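Dihydrodipicolinate reductase N-terminus domain-containing protein (Mycobacterium smegmatis, PDB 6IAQ) probably acts as an NADP-dependent amine dehydrogenase, one of a native family that carries out asymmetric reductive amination of ketones. Local coordinates at residues R9-G14 / A67-Q72; A78-N83 / E91-C96. All coordinates share one frame; numbering follows the deposited sequence.

Contact 1 (R9-G14 / A67-Q72); sequences RAVVYG and AEVLEQ. With NAP (NADP nicotinamide-adenine-dinucleotide phosphate), chain F.
Val-11 on the parallel strand 9-13 packs against Val-69 and Leu-70 of helix 66-73, a small, buried and wholly apolar strand-to-helix contact on one face of the parallel sheet of the Rossmann-type nucleotide-binding domain. Both methyls of Val-11 reach the same carbon. CG2 lies 3.8 Å from Val-69 CG1, and CG1 of Val-11 stands 4.0 Å from that same methyl, so the tip of Val-69 rests on the fork of Val-11, the two side chains meeting at a slant. Val-69 turns CG1 to this task by setting it anti to its own backbone N (chi1 169°), while CB already points toward the strand. Leu-70 adds one branch beside it, its CD2 being 4.2 Å from the same Val-11 CG2. Valine suits the strand because its branched CB gives a compact, stiff surface; the longer leucine can swing its end inward although its CB is turned aside. Glu-68, Glu-71 and Gln-72 occupy the exposed side of this amphipathic helix. At the C-terminal end of the helix, the Arg-9 guanidinium donates to the carbonyl oxygens of Thr-73, its last residue, and of His-74, just after it.

Where the strand ends, the same segment meets the cofactor. The Tyr-13 ring offers its edge to the adenine: CE1 is 3.8 Å from NAP N1A, which lies in the plane of the ring. Gly-14 follows, its CA 3.9 Å from NAP N3A, with a positive phi (89°) that a residue without a side chain adopts easily; it opens the glycine-rich turn characteristic of this fold. No hydrogen bond joins 9-14 to 67-72, so the two are held by dispersion and exclusion of water, and polar contacts to NADP come from residues such as Lys-43, Ser-40 and Ala-17.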
loop_
_atom_site.group_PDB
_atom_site.type_symbol
_atom_site.label_atom_id
_atom_site.label_comp_id
_atom_site.label_asym_id
_atom_site.label_seq_id
_atom_site.Cartn_x
_atom_site.Cartn_y
_atom_site.Cartn_z
ATOM N N ARG A 9 3.528 28.223 -4.618
ATOM C CA ARG A 9 4.821 28.956 -4.621
ATOM C C ARG A 9 5.737 28.240 -3.619
ATOM O O ARG A 9 5.354 28.105 -2.429
ATOM C CB ARG A 9 4.596 30.450 -4.330
ATOM C CG ARG A 9 3.744 31.170 -5.377
ATOM C CD ARG A 9 3.256 32.539 -4.922
ATOM N NE ARG A 9 4.372 33.456 -4.737
ATOM C CZ ARG A 9 4.922 33.801 -3.574
ATOM N NH1 ARG A 9 4.431 33.369 -2.417
ATOM N NH2 ARG A 9 5.924 34.671 -3.573
ATOM N N ALA A 10 6.889 27.769 -4.082
ATOM C CA ALA A 10 7.802 26.922 -3.266
ATOM C C ALA A 10 9.192 27.565 -3.121
ATOM O O ALA A 10 9.648 28.205 -4.092
ATOM C CB ALA A 10 7.908 25.558 -3.907
ATOM N N VAL A 11 9.820 27.367 -1.967
ATOM C CA VAL A 11 11.264 27.642 -1.731
ATOM C C VAL A 11 11.989 26.292 -1.620
ATOM O O VAL A 11 11.540 25.433 -0.830
ATOM C CB VAL A 11 11.471 28.525 -0.489
ATOM C CG1 VAL A 11 12.912 28.468 0.043
ATOM C CG2 VAL A 11 11.105 29.976 -0.809
ATOM N N VAL A 12 13.038 26.087 -2.418
ATOM C CA VAL A 12 13.847 24.834 -2.331
ATOM C C VAL A 12 14.969 25.117 -1.323
ATOM O O VAL A 12 15.797 26.033 -1.543
ATOM C CB VAL A 12 14.270 24.227 -3.689
ATOM C CG1 VAL A 12 13.589 24.875 -4.892
ATOM C CG2 VAL A 12 15.756 24.142 -3.903
ATOM N N TYR A 13 14.857 24.476 -0.166
ATOM C CA TYR A 13 15.698 24.662 1.024
ATOM C C TYR A 13 16.783 23.575 1.001
ATOM O O TYR A 13 16.488 22.387 1.337
ATOM C CB TYR A 13 14.793 24.634 2.251
ATOM C CG TYR A 13 15.298 25.336 3.481
ATOM C CD1 TYR A 13 16.653 25.428 3.763
ATOM C CD2 TYR A 13 14.411 25.874 4.389
ATOM C CE1 TYR A 13 17.102 26.014 4.931
ATOM C CE2 TYR A 13 14.848 26.493 5.546
ATOM C CZ TYR A 13 16.202 26.578 5.808
ATOM O OH TYR A 13 16.645 27.169 6.952
ATOM N N GLY A 14 18.004 23.981 0.626
ATOM C CA GLY A 14 19.115 23.090 0.270
ATOM C C GLY A 14 19.045 22.798 -1.212
ATOM O O GLY A 14 17.930 22.706 -1.762
ATOM N N ALA A 67 15.783 32.932 6.524
ATOM C CA ALA A 67 14.773 33.865 7.102
ATOM C C ALA A 67 14.512 34.993 6.088
ATOM O O ALA A 67 13.342 35.310 5.822
ATOM C CB ALA A 67 15.231 34.375 8.432
ATOM N N GLU A 68 15.557 35.517 5.461
ATOM C CA GLU A 68 15.447 36.617 4.468
ATOM C C GLU A 68 14.643 36.126 3.255
ATOM O O GLU A 68 13.761 36.866 2.765
ATOM C CB GLU A 68 16.833 37.132 4.090
ATOM C CG GLU A 68 16.801 38.280 3.104
ATOM C CD GLU A 68 18.106 39.050 3.021
ATOM O OE1 GLU A 68 19.049 38.534 2.395
ATOM O OE2 GLU A 68 18.185 40.146 3.623
ATOM N N VAL A 69 14.926 34.925 2.763
ATOM C CA VAL A 69 14.194 34.368 1.588
ATOM C C VAL A 69 12.705 34.229 1.951
ATOM O O VAL A 69 11.864 34.591 1.107
ATOM C CB VAL A 69 14.797 33.037 1.128
ATOM C CG1 VAL A 69 13.919 32.324 0.117
ATOM C CG2 VAL A 69 16.173 33.253 0.557
ATOM N N LEU A 70 12.381 33.728 3.146
ATOM C CA LEU A 70 10.968 33.500 3.534
ATOM C C LEU A 70 10.256 34.853 3.709
ATOM O O LEU A 70 9.100 34.974 3.270
ATOM C CB LEU A 70 10.921 32.660 4.813
ATOM C CG LEU A 70 11.412 31.212 4.684
ATOM C CD1 LEU A 70 10.969 30.372 5.865
ATOM C CD2 LEU A 70 10.972 30.539 3.396
ATOM N N GLU A 71 10.915 35.833 4.334
ATOM C CA GLU A 71 10.361 37.195 4.559
ATOM C C GLU A 71 10.132 37.852 3.193
ATOM O O GLU A 71 9.102 38.521 3.027
ATOM C CB GLU A 71 11.264 37.990 5.505
ATOM C CG GLU A 71 11.176 37.460 6.940
ATOM C CD GLU A 71 12.320 37.817 7.878
ATOM O OE1 GLU A 71 13.158 38.663 7.487
ATOM O OE2 GLU A 71 12.375 37.260 9.006
ATOM N N GLN A 72 11.024 37.639 2.231
ATOM C CA GLN A 72 10.942 38.275 0.890
ATOM C C GLN A 72 9.869 37.590 0.007
ATOM O O GLN A 72 9.296 38.299 -0.848
ATOM C CB GLN A 72 12.320 38.282 0.224
ATOM C CG GLN A 72 13.260 39.315 0.833
ATOM C CD GLN A 72 14.629 39.301 0.189
ATOM O OE1 GLN A 72 14.905 38.553 -0.757
ATOM N NE2 GLN A 72 15.541 40.054 0.780
HETATM P PA NAP F . 23.688 16.725 -0.028
HETATM O O1A NAP F . 23.866 16.558 -1.463
HETATM O O2A NAP F . 24.869 16.788 0.986
HETATM O O5B NAP F . 22.774 18.066 0.158
HETATM C C5B NAP F . 22.626 18.739 1.415
HETATM C C4B NAP F . 22.385 20.216 1.133
HETATM O O4B NAP F . 22.154 20.943 2.337
HETATM C C3B NAP F . 23.552 20.941 0.410
HETATM O O3B NAP F . 22.923 21.603 -0.714
HETATM C C2B NAP F . 24.078 21.995 1.380
HETATM O O2B NAP F . 24.416 23.253 0.754
HETATM C C1B NAP F . 22.819 22.235 2.155
HETATM N N9A NAP F . 22.946 22.803 3.495
HETATM C C8A NAP F . 23.609 22.328 4.569
HETATM N N7A NAP F . 23.366 23.138 5.606
HETATM C C5A NAP F . 22.478 24.075 5.197
HETATM C C6A NAP F . 21.755 25.235 5.777
HETATM N N6A NAP F . 21.923 25.577 7.048
HETATM N N1A NAP F . 20.941 25.938 4.992
HETATM C C2A NAP F . 20.714 25.641 3.696
HETATM N N3A NAP F . 21.322 24.602 3.078
HETATM C C4A NAP F . 22.208 23.856 3.798
HETATM O O3 NAP F . 22.720 15.555 0.602
HETATM P PN NAP F . 21.379 14.920 -0.138
HETATM O O1N NAP F . 21.650 13.600 -0.793
HETATM O O2N NAP F . 20.681 15.957 -0.945
HETATM O O5D NAP F . 20.663 14.669 1.269
HETATM C C5D NAP F . 20.148 15.682 2.142
HETATM C C4D NAP F . 19.484 15.151 3.381
HETATM O O4D NAP F . 18.291 14.409 2.963
HETATM C C3D NAP F . 20.402 14.253 4.160
HETATM O O3D NAP F . 20.317 14.463 5.557
HETATM C C2D NAP F . 19.888 12.852 3.801
HETATM O O2D NAP F . 20.234 11.927 4.841
HETATM C C1D NAP F . 18.372 13.132 3.592
HETATM N N1N NAP F . 17.741 12.123 2.723
HETATM C C2N NAP F . 16.639 11.543 3.158
HETATM C C3N NAP F . 16.049 10.543 2.398
HETATM C C7N NAP F . 14.757 9.887 2.833
HETATM O O7N NAP F . 14.405 8.907 2.176
HETATM N N7N NAP F . 14.026 10.376 3.849
HETATM C C4N NAP F . 16.628 10.185 1.180
HETATM C C5N NAP F . 17.788 10.814 0.740
HETATM C C6N NAP F . 18.311 11.791 1.550
HETATM P P2B NAP F . 25.583 23.384 -0.329
HETATM O O1X NAP F . 25.157 22.663 -1.575
HETATM O O2X NAP F . 25.584 24.865 -0.702
HETATM O O3X NAP F . 26.747 22.837 0.503
#

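Contact 2 (A78-N83 / E91-C96); sequences AVIAVN and EQLRIC. With NAP (NADP nicotinamide-adenine-dinucleotide phosphate), chain F.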
loop_
_atom_site.group_PDB
_atom_site.type_symbol
_atom_site.label_atom_id
_atom_site.label_comp_id
_atom_site.label_asym_id
_atom_site.label_seq_id
_atom_site.Cartn_x
_atom_site.Cartn_y
_atom_site.Cartn_z
ATOM N N ALA A 78 8.064 25.204 1.894
ATOM C CA ALA A 78 9.529 24.997 1.886
ATOM C C ALA A 78 9.786 23.498 1.710
ATOM O O ALA A 78 9.210 22.697 2.458
ATOM C CB ALA A 78 10.129 25.486 3.180
ATOM N N VAL A 79 10.592 23.153 0.718
ATOM C CA VAL A 79 10.921 21.757 0.317
ATOM C C VAL A 79 12.373 21.502 0.762
ATOM O O VAL A 79 13.262 22.085 0.167
ATOM C CB VAL A 79 10.706 21.582 -1.188
ATOM C CG1 VAL A 79 10.964 20.159 -1.609
ATOM C CG2 VAL A 79 9.298 22.034 -1.603
ATOM N N ILE A 80 12.560 20.797 1.872
ATOM C CA ILE A 80 13.844 20.764 2.613
ATOM C C ILE A 80 14.559 19.436 2.333
ATOM O O ILE A 80 14.010 18.357 2.645
ATOM C CB ILE A 80 13.629 20.966 4.109
ATOM C CG1 ILE A 80 12.786 22.224 4.388
ATOM C CG2 ILE A 80 14.979 21.027 4.820
ATOM C CD1 ILE A 80 12.458 22.408 5.848
ATOM N N ALA A 81 15.777 19.530 1.812
ATOM C CA ALA A 81 16.701 18.380 1.699
ATOM C C ALA A 81 18.074 18.841 2.200
ATOM O O ALA A 81 18.949 19.152 1.323
ATOM C CB ALA A 81 16.718 17.892 0.292
ATOM N N VAL A 82 18.252 18.916 3.516
ATOM C CA VAL A 82 19.557 19.413 4.056
ATOM C C VAL A 82 20.160 18.415 5.038
ATOM O O VAL A 82 21.317 18.091 4.797
ATOM C CB VAL A 82 19.565 20.881 4.559
ATOM C CG1 VAL A 82 18.412 21.711 4.049
ATOM C CG2 VAL A 82 19.814 21.038 6.044
ATOM N N ASN A 83 19.452 17.952 6.066
ATOM C CA ASN A 83 20.028 17.067 7.113
ATOM C C ASN A 83 18.973 16.057 7.602
ATOM O O ASN A 83 17.830 16.075 7.070
ATOM C CB ASN A 83 20.635 17.886 8.250
ATOM C CG ASN A 83 19.659 18.906 8.797
ATOM O OD1 ASN A 83 18.448 18.663 8.780
ATOM N ND2 ASN A 83 20.184 20.049 9.248
ATOM N N GLU A 91 16.900 23.651 13.469
ATOM C CA GLU A 91 17.341 25.004 13.039
ATOM C C GLU A 91 16.528 25.438 11.806
ATOM O O GLU A 91 15.963 26.556 11.850
ATOM C CB GLU A 91 18.850 25.014 12.777
ATOM C CG GLU A 91 19.391 26.402 12.527
ATOM C CD GLU A 91 20.805 26.422 11.988
ATOM O OE1 GLU A 91 21.661 25.715 12.558
ATOM O OE2 GLU A 91 21.022 27.091 10.966
ATOM N N GLN A 92 16.431 24.607 10.756
ATOM C CA GLN A 92 15.690 24.965 9.522
ATOM C C GLN A 92 14.182 24.938 9.798
ATOM O O GLN A 92 13.468 25.820 9.259
ATOM C CB GLN A 92 16.060 24.054 8.352
ATOM C CG GLN A 92 17.517 24.174 7.945
ATOM C CD GLN A 92 18.483 23.472 8.852
ATOM O OE1 GLN A 92 18.227 22.366 9.324
ATOM N NE2 GLN A 92 19.635 24.097 9.075
ATOM N N LEU A 93 13.707 23.976 10.598
ATOM C CA LEU A 93 12.249 23.801 10.827
ATOM C C LEU A 93 11.731 24.975 11.690
ATOM O O LEU A 93 10.574 25.395 11.450
ATOM C CB LEU A 93 11.973 22.423 11.448
ATOM C CG LEU A 93 12.244 21.221 10.527
ATOM C CD1 LEU A 93 12.191 19.892 11.253
ATOM C CD2 LEU A 93 11.253 21.196 9.396
ATOM N N ARG A 94 12.539 25.496 12.631
ATOM C CA ARG A 94 12.169 26.694 13.444
ATOM C C ARG A 94 11.933 27.894 12.512
ATOM O O ARG A 94 10.907 28.589 12.656
ATOM C CB ARG A 94 13.221 27.060 14.484
ATOM C CG ARG A 94 13.438 25.968 15.528
ATOM C CD ARG A 94 13.656 26.355 16.985
ATOM N NE ARG A 94 15.021 26.060 17.375
ATOM C CZ ARG A 94 15.405 25.326 18.423
ATOM N NH1 ARG A 94 14.527 24.772 19.245
ATOM N NH2 ARG A 94 16.686 25.078 18.600
ATOM N N ILE A 95 12.860 28.137 11.587
ATOM C CA ILE A 95 12.775 29.275 10.637
ATOM C C ILE A 95 11.470 29.139 9.812
ATOM O O ILE A 95 10.743 30.165 9.616
ATOM C CB ILE A 95 14.060 29.346 9.785
ATOM C CG1 ILE A 95 15.265 29.774 10.631
ATOM C CG2 ILE A 95 13.879 30.225 8.543
ATOM C CD1 ILE A 95 16.606 29.532 9.973
ATOM N N CYS A 96 11.126 27.935 9.343
ATOM C CA CYS A 96 9.902 27.721 8.522
ATOM C C CYS A 96 8.652 28.003 9.369
ATOM O O CYS A 96 7.791 28.831 8.944
ATOM C CB CYS A 96 9.876 26.316 7.933
ATOM S SG CYS A 96 11.093 26.137 6.612
HETATM P PA NAP F . 23.688 16.725 -0.028
HETATM O O1A NAP F . 23.866 16.558 -1.463
HETATM O O2A NAP F . 24.869 16.788 0.986
HETATM O O5B NAP F . 22.774 18.066 0.158
HETATM C C5B NAP F . 22.626 18.739 1.415
HETATM C C4B NAP F . 22.385 20.216 1.133
HETATM O O4B NAP F . 22.154 20.943 2.337
HETATM C C3B NAP F . 23.552 20.941 0.410
HETATM O O3B NAP F . 22.923 21.603 -0.714
HETATM C C2B NAP F . 24.078 21.995 1.380
HETATM O O2B NAP F . 24.416 23.253 0.754
HETATM C C1B NAP F . 22.819 22.235 2.155
HETATM N N9A NAP F . 22.946 22.803 3.495
HETATM C C8A NAP F . 23.609 22.328 4.569
HETATM N N7A NAP F . 23.366 23.138 5.606
HETATM C C5A NAP F . 22.478 24.075 5.197
HETATM C C6A NAP F . 21.755 25.235 5.777
HETATM N N6A NAP F . 21.923 25.577 7.048
HETATM N N1A NAP F . 20.941 25.938 4.992
HETATM C C2A NAP F . 20.714 25.641 3.696
HETATM N N3A NAP F . 21.322 24.602 3.078
HETATM C C4A NAP F . 22.208 23.856 3.798
HETATM O O3 NAP F . 22.720 15.555 0.602
HETATM P PN NAP F . 21.379 14.920 -0.138
HETATM O O1N NAP F . 21.650 13.600 -0.793
HETATM O O2N NAP F . 20.681 15.957 -0.945
HETATM O O5D NAP F . 20.663 14.669 1.269
HETATM C C5D NAP F . 20.148 15.682 2.142
HETATM C C4D NAP F . 19.484 15.151 3.381
HETATM O O4D NAP F . 18.291 14.409 2.963
HETATM C C3D NAP F . 20.402 14.253 4.160
HETATM O O3D NAP F . 20.317 14.463 5.557
HETATM C C2D NAP F . 19.888 12.852 3.801
HETATM O O2D NAP F . 20.234 11.927 4.841
HETATM C C1D NAP F . 18.372 13.132 3.592
HETATM N N1N NAP F . 17.741 12.123 2.723
HETATM C C2N NAP F . 16.639 11.543 3.158
HETATM C C3N NAP F . 16.049 10.543 2.398
HETATM C C7N NAP F . 14.757 9.887 2.833
HETATM O O7N NAP F . 14.405 8.907 2.176
HETATM N N7N NAP F . 14.026 10.376 3.849
HETATM C C4N NAP F . 16.628 10.185 1.180
HETATM C C5N NAP F . 17.788 10.814 0.740
HETATM C C6N NAP F . 18.311 11.791 1.550
HETATM P P2B NAP F . 25.583 23.384 -0.329
HETATM O O1X NAP F . 25.157 22.663 -1.575
HETATM O O2X NAP F . 25.584 24.865 -0.702
HETATM O O3X NAP F . 26.747 22.837 0.503
HETATM O O HOH W 1 16.731 20.572 7.749
#
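Strand 77-80 and helix 86-98 run almost exactly antiparallel where they meet: the axes of 78-80 and 91-96 make an angle of 175° and approach to 10.7 Å, as expected for the first two elements of a right-handed beta-alpha-beta crossover. Ala-78 sits opposite Cys-96, and Ile-80 opposite Gln-92. At the Ala-78 end the fit is close and apolar, with CB of Ala-78 3.6 Å from Cys-96 SG; a small residue on each element suits this approach. Ile-80 stretches its longer branch, with CG1 anti to the carbonyl carbon, so that CD1 arrives 3.9 Å from Leu-93 CD2 and also touches the sulfur.

Past the strand, the packing turns polar. Asn-83 ND2 donates to Gln-92 OE1 at 3.0 Å, with an N-H...O angle of 152°, and the donor stands 39° out of the carbonyl plane rather than on a lone pair. A water donates to the same OE1 (2.8 Å) and to Asn-83 OD1, so this buried oxygen receives two bonds and the two amides are tied twice. The Gln-92 chain, bent at chi2, also brings NE2 to 3.4 Å from NAP N6A. Val-82 lies between the Gln-92 amide and the adenosine ribose: CG2 meets the amide, while CB is 3.4 Å from NAP O4B.

Strand 77-80 is flanked in the sheet by 9-13 and 102-105, Tyr-13 packs on Ile-80 and Cys-96, and helix 17-28 meets Val-79 and Ala-81.

In the fold
Contacts 1 and 2, their centres 10 Å apart, follow each other along the chain and share one parallel sheet, in which strands 9-13 and 77-80 are neighbours. Probable hydrogen bonds of 2.9 Å, from Tyr-13 N to Val-79 O and from Val-79 N to Val-11 O, join them directly. Tyr-13 also crosses between them: its OH packs 3.3 Å from Gln-92 CG, while its ring borders the adenine. Contact 1 supplies Tyr-13 and Gly-14 to the pocket, and contact 2 Ala-81, Val-82, Asn-83 and Gln-92. Contact 2 reaches farther along the cofactor, where Asn-83 borders the nicotinamide ribose near O3D.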